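Long-range contacts in devB protein (Vibrio cholerae O1 biovar eltor str. N16961, PDB 1Y89), which probably acts as a 6-phosphogluconolactonase, hydrolysing 6-phosphogluconolactone in the pentose phosphate pathway: residues L148-Q152 with A164-E168; Q29-L35 with N61-G67; E111-F115 with R173-T177. Numbering follows the deposited sequence.

Contact 1 (L148-Q152 with A164-E168); sequences LFPGQ and ASHPE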
loop_
_atom_site.group_PDB
_atom_site.type_symbol
_atom_site.label_atom_id
_atom_site.label_comp_id
_atom_site.label_asym_id
_atom_site.label_seq_id
_atom_site.Cartn_x
_atom_site.Cartn_y
_atom_site.Cartn_z
ATOM N N LEU A 148 -21.472 -6.974 -12.209
ATOM C CA LEU A 148 -20.943 -8.139 -12.875
ATOM C C LEU A 148 -21.086 -9.290 -11.893
ATOM O O LEU A 148 -20.340 -9.363 -10.909
ATOM C CB LEU A 148 -19.456 -7.912 -13.202
ATOM C CG LEU A 148 -19.206 -6.704 -14.120
ATOM C CD1 LEU A 148 -17.682 -6.462 -14.291
ATOM C CD2 LEU A 148 -19.954 -6.863 -15.469
ATOM N N PHE A 149 -22.058 -10.163 -12.153
ATOM C CA PHE A 149 -22.435 -11.218 -11.215
ATOM C C PHE A 149 -21.873 -12.567 -11.651
ATOM O O PHE A 149 -21.729 -12.809 -12.858
ATOM C CB PHE A 149 -23.963 -11.284 -11.102
ATOM C CG PHE A 149 -24.550 -10.098 -10.356
ATOM C CD1 PHE A 149 -24.614 -10.100 -8.965
ATOM C CD2 PHE A 149 -25.044 -8.997 -11.055
ATOM C CE1 PHE A 149 -25.164 -9.003 -8.279
ATOM C CE2 PHE A 149 -25.586 -7.888 -10.382
ATOM C CZ PHE A 149 -25.622 -7.879 -9.000
ATOM N N PRO A 150 -21.590 -13.455 -10.680
ATOM C CA PRO A 150 -21.025 -14.779 -10.993
ATOM C C PRO A 150 -21.937 -15.557 -11.942
ATOM O O PRO A 150 -23.152 -15.505 -11.808
ATOM C CB PRO A 150 -20.932 -15.486 -9.623
ATOM C CG PRO A 150 -21.661 -14.597 -8.630
ATOM C CD PRO A 150 -21.776 -13.229 -9.227
ATOM N N GLY A 151 -21.343 -16.232 -12.917
ATOM C CA GLY A 151 -22.111 -16.995 -13.903
ATOM C C GLY A 151 -22.769 -16.166 -15.004
ATOM O O GLY A 151 -23.208 -16.729 -16.015
ATOM N N GLN A 152 -22.865 -14.849 -14.823
ATOM C CA GLN A 152 -23.510 -14.013 -15.835
ATOM C C GLN A 152 -22.605 -12.937 -16.413
ATOM O O GLN A 152 -23.047 -12.116 -17.213
ATOM C CB GLN A 152 -24.878 -13.468 -15.357
ATOM C CG GLN A 152 -24.928 -12.694 -14.060
ATOM C CD GLN A 152 -26.352 -12.125 -13.724
ATOM O OE1 GLN A 152 -26.584 -10.904 -13.772
ATOM N NE2 GLN A 152 -27.289 -13.016 -13.411
ATOM N N ALA A 164 -27.230 -5.388 -16.911
ATOM C CA ALA A 164 -27.193 -6.597 -16.099
ATOM C C ALA A 164 -28.472 -6.695 -15.264
ATOM O O ALA A 164 -29.075 -5.685 -14.943
ATOM C CB ALA A 164 -25.964 -6.566 -15.169
ATOM N N SER A 165 -28.916 -7.904 -14.931
ATOM C CA SER A 165 -30.058 -7.986 -14.006
ATOM C C SER A 165 -29.613 -8.661 -12.737
ATOM O O SER A 165 -28.841 -9.635 -12.770
ATOM C CB SER A 165 -31.266 -8.667 -14.637
ATOM O OG SER A 165 -31.024 -10.033 -14.741
ATOM N N HIS A 166 -30.024 -8.095 -11.608
ATOM C CA HIS A 166 -29.676 -8.675 -10.334
ATOM C C HIS A 166 -30.193 -10.135 -10.316
ATOM O O HIS A 166 -31.360 -10.390 -10.642
ATOM C CB HIS A 166 -30.285 -7.875 -9.192
ATOM C CG HIS A 166 -29.700 -8.221 -7.864
ATOM N ND1 HIS A 166 -30.057 -9.360 -7.173
ATOM C CD2 HIS A 166 -28.748 -7.606 -7.116
ATOM C CE1 HIS A 166 -29.351 -9.434 -6.058
ATOM N NE2 HIS A 166 -28.555 -8.375 -5.991
ATOM N N PRO A 167 -29.333 -11.092 -9.938
ATOM C CA PRO A 167 -29.736 -12.491 -10.005
ATOM C C PRO A 167 -30.859 -12.863 -9.033
ATOM O O PRO A 167 -31.560 -13.854 -9.263
ATOM C CB PRO A 167 -28.464 -13.267 -9.653
ATOM C CG PRO A 167 -27.388 -12.249 -9.503
ATOM C CD PRO A 167 -27.947 -10.903 -9.473
ATOM N N GLU A 168 -31.032 -12.082 -7.970
ATOM C CA GLU A 168 -32.091 -12.376 -7.002
ATOM C C GLU A 168 -33.430 -11.703 -7.330
ATOM O O GLU A 168 -34.493 -12.346 -7.284
ATOM C CB GLU A 168 -31.635 -12.008 -5.585
ATOM C CG GLU A 168 -32.601 -12.536 -4.453
ATOM C CD GLU A 168 -32.437 -14.047 -4.159
ATOM O OE1 GLU A 168 -31.540 -14.674 -4.753
ATOM O OE2 GLU A 168 -33.185 -14.595 -3.307
#
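A type II beta turn, F149-P150-G151-Q152, meets the end of strand 161-165 here, at the surface of an alpha/beta domain. Q152 N donates to F149 O (3.1 Å), and G151 takes the positive phi that the third position of such a turn demands. F149 contributes most surface. Its flat ring offers one face to P167, two residues past the strand's end: P167 CD sits 3.4 Å from the ring centroid, 11° off the normal, a CH-pi contact in which the polarised C-H next to the proline nitrogen points at the pi cloud. The rigid pyrrolidine holds its CD over the ring with little freedom to lose. Q152, more exposed, reaches across with its long flexible chain toward S165 and P167. F149 also stacks on H144 and touches R173. The edge of its ring also meets the face of H166, centroids 5.1 Å apart and planes at 66°, while H166 ND1 accepts a hydrogen bond from E168 N at 3.0 Å.

Contact 2 (Q29-L35 with N61-G67); sequences QPVHISL and NLHFWWG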
loop_
_atom_site.group_PDB
_atom_site.type_symbol
_atom_site.label_atom_id
_atom_site.label_comp_id
_atom_site.label_asym_id
_atom_site.label_seq_id
_atom_site.Cartn_x
_atom_site.Cartn_y
_atom_site.Cartn_z
ATOM N N GLN A 29 -5.282 19.032 -12.848
ATOM C CA GLN A 29 -5.689 18.343 -14.083
ATOM C C GLN A 29 -6.784 17.322 -13.788
ATOM O O GLN A 29 -6.960 16.944 -12.631
ATOM C CB GLN A 29 -4.494 17.643 -14.677
ATOM C CG GLN A 29 -3.967 16.601 -13.726
ATOM C CD GLN A 29 -2.665 16.046 -14.232
ATOM O OE1 GLN A 29 -2.656 15.171 -15.117
ATOM N NE2 GLN A 29 -1.554 16.586 -13.719
ATOM N N PRO A 30 -7.551 16.915 -14.818
ATOM C CA PRO A 30 -8.654 15.985 -14.605
ATOM C C PRO A 30 -8.221 14.634 -14.091
ATOM O O PRO A 30 -7.229 14.056 -14.570
ATOM C CB PRO A 30 -9.297 15.845 -15.998
ATOM C CG PRO A 30 -8.894 17.062 -16.738
ATOM C CD PRO A 30 -7.489 17.378 -16.228
ATOM N N VAL A 31 -8.969 14.155 -13.101
ATOM C CA VAL A 31 -8.797 12.830 -12.518
ATOM C C VAL A 31 -10.184 12.181 -12.603
ATOM O O VAL A 31 -11.176 12.736 -12.098
ATOM C CB VAL A 31 -8.314 12.887 -11.039
ATOM C CG1 VAL A 31 -8.189 11.450 -10.427
ATOM C CG2 VAL A 31 -6.988 13.683 -10.931
ATOM N N HIS A 32 -10.237 11.032 -13.276
ATOM C CA HIS A 32 -11.490 10.298 -13.462
ATOM C C HIS A 32 -11.595 9.171 -12.452
ATOM O O HIS A 32 -10.741 8.234 -12.436
ATOM C CB HIS A 32 -11.570 9.807 -14.902
ATOM C CG HIS A 32 -11.715 10.935 -15.868
ATOM N ND1 HIS A 32 -12.920 11.579 -16.067
ATOM C CD2 HIS A 32 -10.799 11.589 -16.631
ATOM C CE1 HIS A 32 -12.749 12.555 -16.945
ATOM N NE2 HIS A 32 -11.468 12.581 -17.305
ATOM N N ILE A 33 -12.639 9.269 -11.621
ATOM C CA ILE A 33 -12.852 8.360 -10.507
ATOM C C ILE A 33 -14.202 7.657 -10.690
ATOM O O ILE A 33 -15.217 8.293 -10.973
ATOM C CB ILE A 33 -12.767 9.086 -9.145
ATOM C CG1 ILE A 33 -11.346 9.715 -9.008
ATOM C CG2 ILE A 33 -13.096 8.088 -7.937
ATOM C CD1 ILE A 33 -11.249 10.764 -7.988
ATOM N N SER A 34 -14.185 6.339 -10.549
ATOM C CA SER A 34 -15.410 5.549 -10.643
ATOM C C SER A 34 -15.892 5.137 -9.230
ATOM O O SER A 34 -15.130 4.531 -8.448
ATOM C CB SER A 34 -15.170 4.325 -11.513
ATOM O OG SER A 34 -16.329 3.495 -11.510
ATOM N N LEU A 35 -17.161 5.426 -8.929
ATOM C CA LEU A 35 -17.722 5.191 -7.599
ATOM C C LEU A 35 -18.635 3.983 -7.567
ATOM O O LEU A 35 -19.442 3.806 -8.465
ATOM C CB LEU A 35 -18.529 6.411 -7.155
ATOM C CG LEU A 35 -17.771 7.745 -7.012
ATOM C CD1 LEU A 35 -18.736 8.860 -6.625
ATOM C CD2 LEU A 35 -16.667 7.607 -5.922
ATOM N N ASN A 61 -11.257 19.617 -10.313
ATOM C CA ASN A 61 -10.332 18.669 -10.961
ATOM C C ASN A 61 -10.770 17.192 -10.931
ATOM O O ASN A 61 -10.204 16.338 -11.628
ATOM C CB ASN A 61 -8.935 18.796 -10.336
ATOM C CG ASN A 61 -8.317 20.128 -10.602
ATOM O OD1 ASN A 61 -8.582 20.735 -11.652
ATOM N ND2 ASN A 61 -7.472 20.604 -9.672
ATOM N N LEU A 62 -11.797 16.888 -10.142
ATOM C CA LEU A 62 -12.267 15.492 -10.014
ATOM C C LEU A 62 -13.495 15.261 -10.872
ATOM O O LEU A 62 -14.356 16.115 -10.957
ATOM C CB LEU A 62 -12.586 15.148 -8.538
ATOM C CG LEU A 62 -11.493 15.314 -7.479
ATOM C CD1 LEU A 62 -11.928 14.765 -6.124
ATOM C CD2 LEU A 62 -10.197 14.652 -7.916
ATOM N N HIS A 63 -13.555 14.107 -11.537
ATOM C CA HIS A 63 -14.722 13.709 -12.307
ATOM C C HIS A 63 -15.235 12.402 -11.756
ATOM O O HIS A 63 -14.470 11.443 -11.630
ATOM C CB HIS A 63 -14.350 13.557 -13.802
ATOM C CG HIS A 63 -14.056 14.870 -14.455
ATOM N ND1 HIS A 63 -14.948 15.503 -15.291
ATOM C CD2 HIS A 63 -13.011 15.724 -14.298
ATOM C CE1 HIS A 63 -14.434 16.659 -15.685
ATOM N NE2 HIS A 63 -13.262 16.820 -15.088
ATOM N N PHE A 64 -16.508 12.366 -11.392
ATOM C CA PHE A 64 -17.079 11.154 -10.822
ATOM C C PHE A 64 -17.963 10.454 -11.812
ATOM O O PHE A 64 -18.826 11.084 -12.454
ATOM C CB PHE A 64 -17.884 11.445 -9.535
ATOM C CG PHE A 64 -17.023 11.834 -8.382
ATOM C CD1 PHE A 64 -15.991 11.006 -7.951
ATOM C CD2 PHE A 64 -17.229 13.025 -7.729
ATOM C CE1 PHE A 64 -15.172 11.374 -6.855
ATOM C CE2 PHE A 64 -16.415 13.402 -6.643
ATOM C CZ PHE A 64 -15.386 12.570 -6.212
ATOM N N TRP A 65 -17.731 9.142 -11.898
ATOM C CA TRP A 65 -18.519 8.245 -12.731
ATOM C C TRP A 65 -18.927 7.108 -11.798
ATOM O O TRP A 65 -18.470 7.081 -10.655
ATOM C CB TRP A 65 -17.682 7.686 -13.881
ATOM C CG TRP A 65 -17.048 8.734 -14.756
ATOM C CD1 TRP A 65 -15.928 9.490 -14.458
ATOM C CD2 TRP A 65 -17.451 9.108 -16.066
ATOM N NE1 TRP A 65 -15.636 10.334 -15.512
ATOM C CE2 TRP A 65 -16.534 10.096 -16.521
ATOM C CE3 TRP A 65 -18.482 8.693 -16.920
ATOM C CZ2 TRP A 65 -16.640 10.693 -17.765
ATOM C CZ3 TRP A 65 -18.585 9.289 -18.173
ATOM C CH2 TRP A 65 -17.662 10.284 -18.582
ATOM N N TRP A 66 -19.797 6.223 -12.278
ATOM C CA TRP A 66 -20.267 5.059 -11.529
ATOM C C TRP A 66 -19.843 3.755 -12.162
ATOM O O TRP A 66 -19.975 3.598 -13.396
ATOM C CB TRP A 66 -21.796 5.129 -11.315
ATOM C CG TRP A 66 -22.059 6.002 -10.117
ATOM C CD1 TRP A 66 -22.278 5.595 -8.824
ATOM C CD2 TRP A 66 -22.016 7.427 -10.089
ATOM N NE1 TRP A 66 -22.385 6.686 -8.007
ATOM C CE2 TRP A 66 -22.214 7.825 -8.754
ATOM C CE3 TRP A 66 -21.809 8.418 -11.077
ATOM C CZ2 TRP A 66 -22.259 9.184 -8.368
ATOM C CZ3 TRP A 66 -21.838 9.768 -10.694
ATOM C CH2 TRP A 66 -22.037 10.135 -9.352
ATOM N N GLY A 67 -19.314 2.828 -11.341
ATOM C CA GLY A 67 -19.006 1.482 -11.874
ATOM C C GLY A 67 -20.310 0.751 -12.231
ATOM O O GLY A 67 -20.357 -0.119 -13.102
#
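On the face that carries V31, I33 and L35, the two strands interlock like offset teeth. L62 CD2 drops between V31 CB (4.1 Å) and I33 CD1 (4.0 Å). I33 in turn lies between L62 and F64, its CB 3.9 Å from F64 CD1. L35, which buries the most surface, occupies the gap between two aromatics: its CD1 is 3.7 Å from F64 CD1 and 3.9 Å from W66 CZ2, while its CB sits over the five-membered ring of W66 in a CH-pi contact. Branched aliphatics suit these places because they can fill the spaces between large flat rings; M21 of helix 10-25 covers I33 and L62. Strands 31-35 and 62-66 run parallel in the central sheet, joined through helices 39-48 and 53-56 in the beta-alpha-beta crossover of a Rossmann-like fold, and their 34° angle reflects the sheet's twist. V31 and I33 each use both N and O toward 61-67, bonding the residues that flank their partners L62 and F64: V31 N to N61 O (2.9 Å) and H63 N to V31 O (2.8 Å), then I33 N to H63 O and W65 N to I33 O (both 2.8 Å). The other face holds an aromatic cluster. H32 puts CE1 over the H63 ring, and W65 NE1 donates to H32 ND1 (3.0 Å), satisfying two buried polar edges at once. H63 ND1 pairs with H100 NE2, and W65 packs against helix 108-122. Farther along, S34 OG bonds to K176 NZ, and G67 N donates to L35 O at 3.0 Å.

Contact 3 (E111-F115 with R173-T177); sequences EAERF and RVSKT. With PO4 (phosphate ion), chain C.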
loop_
_atom_site.group_PDB
_atom_site.type_symbol
_atom_site.label_atom_id
_atom_site.label_comp_id
_atom_site.label_asym_id
_atom_site.label_seq_id
_atom_site.Cartn_x
_atom_site.Cartn_y
_atom_site.Cartn_z
ATOM N N GLU A 111 -29.144 3.628 -22.697
ATOM C CA GLU A 111 -28.351 4.270 -21.655
ATOM C C GLU A 111 -26.956 3.650 -21.495
ATOM O O GLU A 111 -25.970 4.388 -21.400
ATOM C CB GLU A 111 -29.123 4.374 -20.323
ATOM C CG GLU A 111 -28.268 4.897 -19.155
ATOM C CD GLU A 111 -27.584 6.249 -19.407
ATOM O OE1 GLU A 111 -27.964 6.998 -20.325
ATOM O OE2 GLU A 111 -26.651 6.582 -18.661
ATOM N N ALA A 112 -26.844 2.321 -21.471
ATOM C CA ALA A 112 -25.513 1.689 -21.485
ATOM C C ALA A 112 -24.648 2.217 -22.649
ATOM O O ALA A 112 -23.445 2.484 -22.455
ATOM C CB ALA A 112 -25.618 0.159 -21.564
ATOM N N GLU A 113 -25.237 2.333 -23.854
ATOM C CA GLU A 113 -24.499 2.868 -25.009
ATOM C C GLU A 113 -24.108 4.339 -24.837
ATOM O O GLU A 113 -22.990 4.713 -25.176
ATOM C CB GLU A 113 -25.284 2.674 -26.310
ATOM C CG GLU A 113 -25.537 1.198 -26.581
ATOM C CD GLU A 113 -26.464 0.926 -27.757
ATOM O OE1 GLU A 113 -26.757 1.850 -28.560
ATOM O OE2 GLU A 113 -26.881 -0.240 -27.873
ATOM N N ARG A 114 -25.034 5.176 -24.362
ATOM C CA ARG A 114 -24.705 6.595 -24.045
ATOM C C ARG A 114 -23.552 6.706 -23.039
ATOM O O ARG A 114 -22.596 7.473 -23.216
ATOM C CB ARG A 114 -25.931 7.328 -23.490
ATOM C CG ARG A 114 -25.773 8.863 -23.454
ATOM C CD ARG A 114 -26.547 9.523 -22.288
ATOM N NE ARG A 114 -26.170 8.960 -20.985
ATOM C CZ ARG A 114 -25.049 9.278 -20.329
ATOM N NH1 ARG A 114 -24.199 10.196 -20.836
ATOM N NH2 ARG A 114 -24.778 8.689 -19.166
ATOM N N PHE A 115 -23.660 5.949 -21.956
ATOM C CA PHE A 115 -22.635 5.910 -20.909
ATOM C C PHE A 115 -21.277 5.522 -21.513
ATOM O O PHE A 115 -20.277 6.202 -21.283
ATOM C CB PHE A 115 -23.136 4.935 -19.795
ATOM C CG PHE A 115 -22.093 4.503 -18.783
ATOM C CD1 PHE A 115 -21.297 5.432 -18.108
ATOM C CD2 PHE A 115 -22.005 3.163 -18.414
ATOM C CE1 PHE A 115 -20.377 4.993 -17.128
ATOM C CE2 PHE A 115 -21.075 2.728 -17.446
ATOM C CZ PHE A 115 -20.272 3.651 -16.809
ATOM N N ARG A 173 -29.564 -3.098 -13.937
ATOM C CA ARG A 173 -28.463 -2.152 -13.703
ATOM C C ARG A 173 -27.727 -1.902 -15.002
ATOM O O ARG A 173 -27.683 -2.786 -15.871
ATOM C CB ARG A 173 -27.418 -2.772 -12.754
ATOM C CG ARG A 173 -27.864 -2.794 -11.262
ATOM C CD ARG A 173 -28.312 -4.161 -10.852
ATOM N NE ARG A 173 -28.734 -4.125 -9.450
ATOM C CZ ARG A 173 -27.909 -4.231 -8.398
ATOM N NH1 ARG A 173 -26.611 -4.428 -8.573
ATOM N NH2 ARG A 173 -28.396 -4.162 -7.163
ATOM N N VAL A 174 -27.095 -0.736 -15.099
ATOM C CA VAL A 174 -26.078 -0.465 -16.136
ATOM C C VAL A 174 -24.727 -0.576 -15.430
ATOM O O VAL A 174 -24.547 -0.009 -14.351
ATOM C CB VAL A 174 -26.273 0.937 -16.755
ATOM C CG1 VAL A 174 -25.083 1.305 -17.674
ATOM C CG2 VAL A 174 -27.611 0.978 -17.506
ATOM N N SER A 175 -23.814 -1.354 -16.010
ATOM C CA SER A 175 -22.537 -1.602 -15.378
ATOM C C SER A 175 -21.388 -1.335 -16.319
ATOM O O SER A 175 -21.513 -1.559 -17.524
ATOM C CB SER A 175 -22.456 -3.059 -14.930
ATOM O OG SER A 175 -21.296 -3.311 -14.137
ATOM N N LYS A 176 -20.258 -0.898 -15.774
ATOM C CA LYS A 176 -18.995 -1.055 -16.500
ATOM C C LYS A 176 -18.788 -2.532 -16.800
ATOM O O LYS A 176 -19.238 -3.386 -16.015
ATOM C CB LYS A 176 -17.815 -0.597 -15.636
ATOM C CG LYS A 176 -17.684 0.924 -15.535
ATOM C CD LYS A 176 -16.331 1.279 -14.833
ATOM C CE LYS A 176 -16.028 2.796 -14.796
ATOM N NZ LYS A 176 -17.061 3.676 -14.168
ATOM N N THR A 177 -18.115 -2.845 -17.917
ATOM C CA THR A 177 -17.711 -4.221 -18.171
ATOM C C THR A 177 -16.363 -4.504 -17.503
ATOM O O THR A 177 -15.659 -3.563 -17.084
ATOM C CB THR A 177 -17.544 -4.486 -19.670
ATOM O OG1 THR A 177 -16.609 -3.532 -20.205
ATOM C CG2 THR A 177 -18.902 -4.383 -20.369
HETATM P P PO4 C . -25.277 -4.421 -4.953
HETATM O O1 PO4 C . -24.760 -4.782 -6.337
HETATM O O2 PO4 C . -24.666 -5.350 -3.978
HETATM O O3 PO4 C . -24.866 -3.004 -4.751
HETATM O O4 PO4 C . -26.748 -4.591 -4.959
#
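V174 is the centre of this contact. Its t chi1 (171°) spreads the two methyls toward helix 108-122, where CG1 lies 4.1 Å from A112 CB and 3.7 Å from F115 CD2. Alanine suits the helix here, since its small side chain lets the backbones come within 5.8 Å, A112 CA to V174 CA. F115, one turn after E111, is also t (166°) and sets its ring edge near K176. The lysine runs nearly extended past that edge, CG 4.0 Å from F115 CZ, and a final p rotation turns NZ to its bond with S34 OG. E111 leans its methylene CG toward V174, but a p chi2 swings the carboxylate back to R114 (E111 OE1 to R114 NE, 2.7 Å). R173 points away from the helix, its guanidinium binding phosphate through NH1 to O1 (2.9 Å) and NH2 to O4 (2.8 Å), alongside H144 and R70. Helix packed on one sheet face and anion bound beyond the other are consistent with a sugar-phosphate pocket in an alpha/beta enzyme.

All three contacts reach the same mixed sheet, where strands 31-35, 62-70, 172-176 and 161-165 lie side by side in that order. Contact 3 is the middle member, its centre about 15 Å from that of contact 1 and 16 Å from that of contact 2, whereas the centres of contacts 1 and 2 are about 25 Å apart. A164 O to R173 N (2.8 Å) joins contacts 1 and 3; G67 O to K176 N and S34 OG to K176 NZ (each 2.8 Å) join contacts 2 and 3. The bound phosphate, probably from the crystallisation liquor, lies where contacts 1 and 3 meet: R173 holds it, and the F149 side chain is about 4 Å away, so this corner probably lines the substrate pocket.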